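Local coordinates for protein glycoside hydrolase family 5 (Aspergillus oryzae, PDB 6LA0) that probably hydrolyses beta-glycosidic bonds as a secreted, monomeric family 5 glycosidase with rutinosidase or exo-1,3-beta-glucanase activity, at residues A[263-268]-A[278-282]; A[316-321]-A[363-369]. Residues are numbered along the deposited sequence.

Contact 1. Residues A[263-268]-A[278-282]; sequences TYYFER and RLYAD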
ATOM      1  N   THR A 263      -5.068  -3.670   8.133  1.00 18.14           N
ATOM      2  CA  THR A 263      -5.927  -3.663   9.317  1.00 17.25           C
ATOM      3  C   THR A 263      -6.396  -2.246   9.590  1.00 18.02           C
ATOM      4  O   THR A 263      -5.576  -1.380   9.905  1.00 18.55           O
ATOM      5  CB  THR A 263      -5.187  -4.215  10.538  1.00 19.99           C
ATOM      6  OG1 THR A 263      -4.628  -5.500  10.224  1.00 17.05           O
ATOM      7  CG2 THR A 263      -6.146  -4.332  11.733  1.00 18.75           C
ATOM      8  N   TYR A 264      -7.712  -2.025   9.490  1.00 19.36           N
ATOM      9  CA  TYR A 264      -8.330  -0.730   9.738  1.00 20.18           C
ATOM     10  C   TYR A 264      -9.484  -0.856  10.730  1.00 18.90           C
ATOM     11  O   TYR A 264     -10.029  -1.944  10.957  1.00 21.35           O
ATOM     12  CB  TYR A 264      -8.841  -0.109   8.442  1.00 19.91           C
ATOM     13  CG  TYR A 264      -7.756   0.368   7.502  1.00 19.53           C
ATOM     14  CD1 TYR A 264      -6.989   1.491   7.815  1.00 19.89           C
ATOM     15  CD2 TYR A 264      -7.523  -0.269   6.285  1.00 23.19           C
ATOM     16  CE1 TYR A 264      -6.005   1.962   6.939  1.00 20.86           C
ATOM     17  CE2 TYR A 264      -6.535   0.187   5.399  1.00 21.24           C
ATOM     18  CZ  TYR A 264      -5.778   1.298   5.730  1.00 20.40           C
ATOM     19  OH  TYR A 264      -4.813   1.776   4.860  1.00 19.01           O
ATOM     20  N   TYR A 265      -9.880   0.298  11.296  1.00 18.66           N
ATOM     21  CA  TYR A 265     -10.871   0.343  12.367  1.00 22.22           C
ATOM     22  C   TYR A 265     -11.951   1.407  12.184  1.00 22.15           C
ATOM     23  O   TYR A 265     -12.812   1.547  13.068  1.00 20.94           O
ATOM     24  CB  TYR A 265     -10.168   0.564  13.717  1.00 18.35           C
ATOM     25  CG  TYR A 265      -9.153  -0.509  14.029  1.00 20.58           C
ATOM     26  CD1 TYR A 265      -9.532  -1.664  14.698  1.00 17.73           C
ATOM     27  CD2 TYR A 265      -7.821  -0.375  13.651  1.00 17.18           C
ATOM     28  CE1 TYR A 265      -8.620  -2.669  14.973  1.00 20.16           C
ATOM     29  CE2 TYR A 265      -6.890  -1.381  13.925  1.00 20.12           C
ATOM     30  CZ  TYR A 265      -7.303  -2.525  14.590  1.00 20.51           C
ATOM     31  OH  TYR A 265      -6.412  -3.538  14.882  1.00 20.19           O
ATOM     32  N   PHE A 266     -11.939   2.159  11.079  1.00 18.91           N
ATOM     33  CA  PHE A 266     -12.873   3.275  10.944  1.00 20.41           C
ATOM     34  C   PHE A 266     -14.306   2.834  10.638  1.00 24.42           C
ATOM     35  O   PHE A 266     -15.221   3.661  10.739  1.00 23.34           O
ATOM     36  CB  PHE A 266     -12.377   4.261   9.875  1.00 17.50           C
ATOM     37  CG  PHE A 266     -12.134   3.632   8.528  1.00 22.12           C
ATOM     38  CD1 PHE A 266     -13.137   3.602   7.568  1.00 25.54           C
ATOM     39  CD2 PHE A 266     -10.896   3.082   8.221  1.00 16.46           C
ATOM     40  CE1 PHE A 266     -12.912   3.029   6.311  1.00 31.12           C
ATOM     41  CE2 PHE A 266     -10.660   2.496   6.957  1.00 20.30           C
ATOM     42  CZ  PHE A 266     -11.674   2.472   6.007  1.00 24.32           C
ATOM     43  N   GLU A 267     -14.543   1.569  10.284  1.00 22.58           N
ATOM     44  CA  GLU A 267     -15.912   1.073  10.162  1.00 26.75           C
ATOM     45  C   GLU A 267     -16.206  -0.077  11.126  1.00 27.73           C
ATOM     46  O   GLU A 267     -17.179  -0.815  10.933  1.00 31.44           O
ATOM     47  CB  GLU A 267     -16.219   0.660   8.720  1.00 31.11           C
ATOM     48  CG  GLU A 267     -15.023   0.168   7.922  1.00 37.39           C
ATOM     49  CD  GLU A 267     -15.304   0.104   6.428  1.00 46.58           C
ATOM     50  OE1 GLU A 267     -14.506  -0.521   5.686  1.00 51.47           O
ATOM     51  OE2 GLU A 267     -16.322   0.692   5.996  1.00 47.73           O
ATOM     52  N   ARG A 268     -15.407  -0.238  12.177  1.00 23.06           N
ATOM     53  CA  ARG A 268     -15.660  -1.244  13.197  1.00 26.03           C
ATOM     54  C   ARG A 268     -16.080  -0.607  14.515  1.00 27.24           C
ATOM     55  O   ARG A 268     -15.599   0.476  14.879  1.00 24.24           O
ATOM     56  CB  ARG A 268     -14.425  -2.116  13.405  1.00 28.15           C
ATOM     57  CG  ARG A 268     -14.274  -3.158  12.310  1.00 29.13           C
ATOM     58  CD  ARG A 268     -12.828  -3.578  12.146  1.00 28.76           C
ATOM     59  NE  ARG A 268     -12.380  -4.405  13.258  1.00 34.54           N
ATOM     60  CZ  ARG A 268     -11.117  -4.766  13.451  1.00 28.62           C
ATOM     61  NH1 ARG A 268     -10.162  -4.379  12.603  1.00 25.09           N
ATOM     62  NH2 ARG A 268     -10.816  -5.518  14.493  1.00 27.31           N
ATOM     63  N   ARG A 278      -7.996  -4.151  20.693  1.00 19.11           N
ATOM     64  CA  ARG A 278      -8.288  -4.641  19.346  1.00 22.71           C
ATOM     65  C   ARG A 278      -7.026  -4.752  18.505  1.00 18.50           C
ATOM     66  O   ARG A 278      -6.879  -5.701  17.722  1.00 19.64           O
ATOM     67  CB  ARG A 278      -9.295  -3.728  18.647  1.00 25.95           C
ATOM     68  CG  ARG A 278     -10.300  -4.491  17.792  1.00 28.65           C
ATOM     69  CD  ARG A 278     -11.166  -5.406  18.665  1.00 29.19           C
ATOM     70  NE  ARG A 278     -12.118  -4.661  19.486  1.00 29.86           N
ATOM     71  CZ  ARG A 278     -13.330  -4.279  19.082  1.00 32.90           C
ATOM     72  NH1 ARG A 278     -13.746  -4.557  17.850  1.00 36.44           N
ATOM     73  NH2 ARG A 278     -14.129  -3.612  19.914  1.00 33.29           N
ATOM     74  N   LEU A 279      -6.121  -3.775  18.627  1.00 18.15           N
ATOM     75  CA  LEU A 279      -4.857  -3.833  17.899  1.00 19.80           C
ATOM     76  C   LEU A 279      -4.080  -5.096  18.245  1.00 22.20           C
ATOM     77  O   LEU A 279      -3.511  -5.751  17.357  1.00 16.60           O
ATOM     78  CB  LEU A 279      -4.006  -2.597  18.203  1.00 16.73           C
ATOM     79  CG  LEU A 279      -4.489  -1.247  17.656  1.00 19.85           C
ATOM     80  CD1 LEU A 279      -3.882  -0.053  18.434  1.00 21.92           C
ATOM     81  CD2 LEU A 279      -4.185  -1.135  16.161  1.00 18.27           C
ATOM     82  N   TYR A 280      -4.050  -5.460  19.535  1.00 18.40           N
ATOM     83  CA  TYR A 280      -3.272  -6.621  19.940  1.00 20.82           C
ATOM     84  C   TYR A 280      -3.960  -7.912  19.515  1.00 20.55           C
ATOM     85  O   TYR A 280      -3.298  -8.850  19.057  1.00 20.16           O
ATOM     86  CB  TYR A 280      -3.033  -6.599  21.447  1.00 20.03           C
ATOM     87  CG  TYR A 280      -1.914  -5.674  21.883  1.00 19.46           C
ATOM     88  CD1 TYR A 280      -0.597  -6.110  21.919  1.00 21.48           C
ATOM     89  CD2 TYR A 280      -2.178  -4.372  22.270  1.00 18.32           C
ATOM     90  CE1 TYR A 280       0.433  -5.263  22.324  1.00 22.75           C
ATOM     91  CE2 TYR A 280      -1.157  -3.518  22.675  1.00 19.05           C
ATOM     92  CZ  TYR A 280       0.145  -3.967  22.691  1.00 17.57           C
ATOM     93  OH  TYR A 280       1.155  -3.118  23.107  1.00 22.09           O
ATOM     94  N   ALA A 281      -5.289  -7.970  19.645  1.00 22.02           N
ATOM     95  CA  ALA A 281      -6.032  -9.149  19.207  1.00 20.21           C
ATOM     96  C   ALA A 281      -5.831  -9.394  17.718  1.00 20.03           C
ATOM     97  O   ALA A 281      -5.585 -10.533  17.291  1.00 19.15           O
ATOM     98  CB  ALA A 281      -7.518  -8.984  19.520  1.00 21.16           C
ATOM     99  N   ASP A 282      -5.936  -8.329  16.913  1.00 20.45           N
ATOM    100  CA  ASP A 282      -5.853  -8.465  15.457  1.00 15.72           C
ATOM    101  C   ASP A 282      -4.467  -8.918  15.023  1.00 17.31           C
ATOM    102  O   ASP A 282      -4.330  -9.769  14.130  1.00 18.32           O
ATOM    103  CB  ASP A 282      -6.203  -7.135  14.783  1.00 19.85           C
ATOM    104  CG  ASP A 282      -7.695  -6.838  14.802  1.00 24.00           C
ATOM    105  OD1 ASP A 282      -8.502  -7.783  14.960  1.00 26.77           O
ATOM    106  OD2 ASP A 282      -8.065  -5.655  14.670  1.00 25.33           O
TER
HETATM  107  O   HOH W   1      -3.646  -4.810  14.533  1.00 23.47           O
HETATM  108  O   HOH W   2     -12.952  -5.957  15.591  1.00 36.94           O
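Strand 263-265 and helix 278-282 run nearly antiparallel, at 152° between their N-to-C directions, and their axes approach to 10.3 Å. They are the first strand and the helix of a beta-alpha-beta unit in the TIM barrel of this family 5 enzyme; strand 294-303 completes it. Thr-263 lies opposite Asp-282 (CA to CA 7.8 Å) and Tyr-265 opposite Arg-278 (9.0 Å). A type I beta turn from Tyr-265 to Arg-268 brings the Arg-268 side chain to the helix. Asp-282 is the shared acceptor. Tyr-265 OH donates to Asp-282 OD2 at 2.7 Å, and Arg-268 NH2 forms a salt bridge to the same OD2 at 2.8 Å. Arg-268 NH1 bonds Tyr-264 O at 2.9 Å, which fixes the guanidinium against its own turn. Tyr-265 fills the gap between strand and helix: Leu-279 CD2 lies 3.5 Å from Tyr-265 CE2, and Arg-278 CG sits at the ring edge, 3.8 Å from Tyr-265 CE1. Tyr-264 points away from the helix, its OH hydrogen-bonded to Glu-298. Thr-263 points toward it, CG2 3.7 Å from Asp-282 OD2, with OG1 hydrogen-bonded to Lys-286. Water 1 joins phenol and helix, donating to Tyr-265 OH (3.1 Å) and Leu-279 O (3.0 Å).

Contact 2. Residues A[316-321]-A[363-369]; sequences VNAGLD and YIDLTRF
Segment 316-321 is regular helix, part of helix 312-326 of the TIM barrel. Segment 363-369 is the C-terminal tail, extended at Ile-364 and Asp-365, then a 3-10 turn over 366-368. This is C-terminal tail packing on an outer helix of the barrel. The tail follows the helix in the same sense, pairing Asn-317 with Ile-364 (CA to CA 7.5 Å), Leu-320 with Leu-366 (8.8 Å) and Asp-321 with Phe-369 (8.6 Å). On the helix Asn-317 and Asp-321 have chi1 m, and Leu-320 is m, t. At Tyr-363 the carbonyl O accepts from Asn-317 ND2 at 3.0 Å; the ring leads away from the helix. Ile-364, with both chi angles m, places CD1 4.1 Å from Val-316 CG1 and 4.4 Å from Leu-320 CD1. Asp-365 OD1 takes Thr-367 OG1 at 2.6 Å. Leu-366 (m, t) sets CD2 3.8 Å from Leu-320 CD1. Its backbone also bonds Val-83. Arg-368 runs p, t, t, and chi4 of 81° turns the guanidinium. Its NH1 meets Asp-321 OD1 at 2.9 Å in a salt bridge. Its NH2 donates to Asp-321 OD1 at 3.1 Å and to Asn-317 OD1 at 3.0 Å. Water 3 accepts from Arg-368 NE (2.8 Å) and Asp-365 N (2.9 Å) and donates to Asn-317 OD1 (2.6 Å). Phe-369, the last modelled residue, brings CZ 3.8 Å from Leu-320 CB; its ring also meets Tyr-324. The Arg-368 charge is thus met by Asp-321 and Asn-317 at the more open side, while Ile-364 and Leu-366 are buried on Val-316 and Leu-320.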
ATOM      1  N   VAL A 316      -1.168   4.950  18.522  1.00 18.11           N
ATOM      2  CA  VAL A 316      -0.234   4.656  17.432  1.00 19.80           C
ATOM      3  C   VAL A 316       0.947   3.853  17.964  1.00 22.46           C
ATOM      4  O   VAL A 316       1.435   2.925  17.303  1.00 18.84           O
ATOM      5  CB  VAL A 316       0.221   5.945  16.700  1.00 18.87           C
ATOM      6  CG1 VAL A 316       1.127   6.814  17.568  1.00 18.36           C
ATOM      7  CG2 VAL A 316       0.957   5.589  15.404  1.00 17.20           C
ATOM      8  N   ASN A 317       1.392   4.148  19.192  1.00 15.87           N
ATOM      9  CA  ASN A 317       2.525   3.392  19.708  1.00 18.35           C
ATOM     10  C   ASN A 317       2.111   1.976  20.090  1.00 16.99           C
ATOM     11  O   ASN A 317       2.914   1.043  19.951  1.00 17.72           O
ATOM     12  CB  ASN A 317       3.155   4.131  20.887  1.00 23.26           C
ATOM     13  CG  ASN A 317       4.117   5.208  20.438  1.00 26.04           C
ATOM     14  OD1 ASN A 317       5.131   4.919  19.788  1.00 21.76           O
ATOM     15  ND2 ASN A 317       3.805   6.458  20.765  1.00 21.18           N
ATOM     16  N   ALA A 318       0.856   1.787  20.516  1.00 16.55           N
ATOM     17  CA  ALA A 318       0.365   0.442  20.820  1.00 18.52           C
ATOM     18  C   ALA A 318       0.216  -0.395  19.554  1.00 21.95           C
ATOM     19  O   ALA A 318       0.430  -1.614  19.587  1.00 18.91           O
ATOM     20  CB  ALA A 318      -0.974   0.521  21.553  1.00 18.91           C
ATOM     21  N   GLY A 319      -0.153   0.237  18.439  1.00 18.86           N
ATOM     22  CA  GLY A 319      -0.198  -0.481  17.173  1.00 18.60           C
ATOM     23  C   GLY A 319       1.183  -0.898  16.697  1.00 20.00           C
ATOM     24  O   GLY A 319       1.393  -2.042  16.280  1.00 18.36           O
ATOM     25  N   LEU A 320       2.147   0.028  16.762  1.00 18.73           N
ATOM     26  CA  LEU A 320       3.530  -0.306  16.426  1.00 19.29           C
ATOM     27  C   LEU A 320       4.020  -1.496  17.242  1.00 19.42           C
ATOM     28  O   LEU A 320       4.661  -2.405  16.706  1.00 16.88           O
ATOM     29  CB  LEU A 320       4.430   0.915  16.652  1.00 18.90           C
ATOM     30  CG  LEU A 320       4.299   2.031  15.610  1.00 20.86           C
ATOM     31  CD1 LEU A 320       4.925   3.350  16.090  1.00 21.22           C
ATOM     32  CD2 LEU A 320       4.891   1.588  14.280  1.00 18.04           C
ATOM     33  N   ASP A 321       3.726  -1.497  18.548  1.00 17.08           N
ATOM     34  CA  ASP A 321       4.106  -2.594  19.441  1.00 18.69           C
ATOM     35  C   ASP A 321       3.501  -3.922  19.001  1.00 19.58           C
ATOM     36  O   ASP A 321       4.198  -4.941  18.915  1.00 22.26           O
ATOM     37  CB  ASP A 321       3.644  -2.277  20.864  1.00 17.61           C
ATOM     38  CG  ASP A 321       4.439  -1.164  21.512  1.00 24.08           C
ATOM     39  OD1 ASP A 321       5.441  -0.718  20.931  1.00 23.59           O
ATOM     40  OD2 ASP A 321       4.054  -0.740  22.628  1.00 25.01           O
ATOM     41  N   TYR A 363       5.626  11.913  19.158  1.00 23.47           N
ATOM     42  CA  TYR A 363       5.047  10.613  19.477  1.00 22.52           C
ATOM     43  C   TYR A 363       5.933   9.441  19.057  1.00 20.58           C
ATOM     44  O   TYR A 363       5.791   8.343  19.616  1.00 19.12           O
ATOM     45  CB  TYR A 363       3.688  10.442  18.789  1.00 20.75           C
ATOM     46  CG  TYR A 363       2.598  11.440  19.135  1.00 20.14           C
ATOM     47  CD1 TYR A 363       2.790  12.447  20.082  1.00 19.85           C
ATOM     48  CD2 TYR A 363       1.361  11.361  18.514  1.00 19.22           C
ATOM     49  CE1 TYR A 363       1.760  13.354  20.385  1.00 21.10           C
ATOM     50  CE2 TYR A 363       0.340  12.250  18.811  1.00 18.80           C
ATOM     51  CZ  TYR A 363       0.540  13.243  19.742  1.00 21.43           C
ATOM     52  OH  TYR A 363      -0.497  14.119  20.018  1.00 22.09           O
ATOM     53  N   ILE A 364       6.827   9.632  18.092  1.00 19.45           N
ATOM     54  CA  ILE A 364       7.464   8.525  17.377  1.00 17.76           C
ATOM     55  C   ILE A 364       8.952   8.481  17.708  1.00 21.78           C
ATOM     56  O   ILE A 364       9.668   9.477  17.534  1.00 24.51           O
ATOM     57  CB  ILE A 364       7.266   8.630  15.854  1.00 19.51           C
ATOM     58  CG1 ILE A 364       5.774   8.736  15.496  1.00 21.33           C
ATOM     59  CG2 ILE A 364       7.934   7.440  15.139  1.00 17.42           C
ATOM     60  CD1 ILE A 364       4.885   7.726  16.210  1.00 18.10           C
ATOM     61  N   ASP A 365       9.421   7.307  18.130  1.00 19.05           N
ATOM     62  CA  ASP A 365      10.855   7.003  18.221  1.00 25.23           C
ATOM     63  C   ASP A 365      11.007   5.528  17.853  1.00 23.12           C
ATOM     64  O   ASP A 365      10.941   4.645  18.714  1.00 22.93           O
ATOM     65  CB  ASP A 365      11.424   7.306  19.601  1.00 29.12           C
ATOM     66  CG  ASP A 365      12.823   6.744  19.799  1.00 31.12           C
ATOM     67  OD1 ASP A 365      13.545   6.517  18.802  1.00 27.27           O
ATOM     68  OD2 ASP A 365      13.206   6.524  20.966  1.00 34.57           O
ATOM     69  N   LEU A 366      11.204   5.261  16.563  1.00 24.68           N
ATOM     70  CA  LEU A 366      11.255   3.870  16.133  1.00 19.94           C
ATOM     71  C   LEU A 366      12.555   3.184  16.513  1.00 23.00           C
ATOM     72  O   LEU A 366      12.641   1.958  16.376  1.00 25.78           O
ATOM     73  CB  LEU A 366      11.034   3.774  14.619  1.00 22.18           C
ATOM     74  CG  LEU A 366       9.652   4.286  14.207  1.00 20.29           C
ATOM     75  CD1 LEU A 366       9.493   4.239  12.702  1.00 17.63           C
ATOM     76  CD2 LEU A 366       8.577   3.441  14.883  1.00 16.62           C
ATOM     77  N   THR A 367      13.560   3.928  16.983  1.00 24.21           N
ATOM     78  CA  THR A 367      14.788   3.282  17.426  1.00 24.49           C
ATOM     79  C   THR A 367      14.596   2.479  18.704  1.00 29.27           C
ATOM     80  O   THR A 367      15.490   1.705  19.066  1.00 33.42           O
ATOM     81  CB  THR A 367      15.902   4.312  17.633  1.00 27.62           C
ATOM     82  OG1 THR A 367      15.651   5.059  18.830  1.00 30.70           O
ATOM     83  CG2 THR A 367      15.984   5.261  16.439  1.00 30.54           C
ATOM     84  N   ARG A 368      13.460   2.629  19.391  1.00 25.14           N
ATOM     85  CA  ARG A 368      13.237   1.834  20.593  1.00 28.32           C
ATOM     86  C   ARG A 368      13.029   0.357  20.285  1.00 26.00           C
ATOM     87  O   ARG A 368      13.072  -0.459  21.207  1.00 27.36           O
ATOM     88  CB  ARG A 368      12.042   2.381  21.395  1.00 26.87           C
ATOM     89  CG  ARG A 368      10.671   2.233  20.729  1.00 25.21           C
ATOM     90  CD  ARG A 368       9.609   3.045  21.474  1.00 26.11           C
ATOM     91  NE  ARG A 368       8.299   3.065  20.811  1.00 25.15           N
ATOM     92  CZ  ARG A 368       7.397   2.090  20.897  1.00 23.56           C
ATOM     93  NH1 ARG A 368       7.672   1.002  21.599  1.00 23.63           N
ATOM     94  NH2 ARG A 368       6.223   2.197  20.286  1.00 20.51           N
ATOM     95  N   PHE A 369      12.813  -0.005  19.024  1.00 27.37           N
ATOM     96  CA  PHE A 369      12.593  -1.394  18.667  1.00 26.06           C
ATOM     97  C   PHE A 369      13.912  -2.076  18.330  1.00 31.79           C
ATOM     98  O   PHE A 369      14.033  -3.296  18.455  1.00 35.99           O
ATOM     99  CB  PHE A 369      11.637  -1.511  17.483  1.00 26.88           C
ATOM    100  CG  PHE A 369      10.237  -1.048  17.771  1.00 24.32           C
ATOM    101  CD1 PHE A 369       9.342  -1.874  18.412  1.00 25.37           C
ATOM    102  CD2 PHE A 369       9.810   0.206  17.358  1.00 24.64           C
ATOM    103  CE1 PHE A 369       8.048  -1.458  18.668  1.00 24.49           C
ATOM    104  CE2 PHE A 369       8.520   0.632  17.607  1.00 22.17           C
ATOM    105  CZ  PHE A 369       7.638  -0.207  18.267  1.00 21.34           C
TER
HETATM  106  O   HOH W   3       7.659   5.606  19.770  1.00 22.49           O

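Contact 1 joins a strand to the helix that follows it within one beta-alpha-beta unit. Contact 2 holds the chain's C-terminal tail against helix 312-326, far along the sequence. Both are partly buried and combine a buried apolar part with a more open polar part. In contact 1 one aspartate of the helix gathers a tyrosine and an arginine from the strand and its turn. In contact 2 the arginine comes from the tail, and two helix residues receive it; contact 2 buries more surface in all, 384 against 258 Å². The two meet where helices 275-285 and 312-326 pack: Leu-279 CD1 lies 3.7 Å from Gly-319 N, and Tyr-280 OH 3.5 Å from Asp-321 CB.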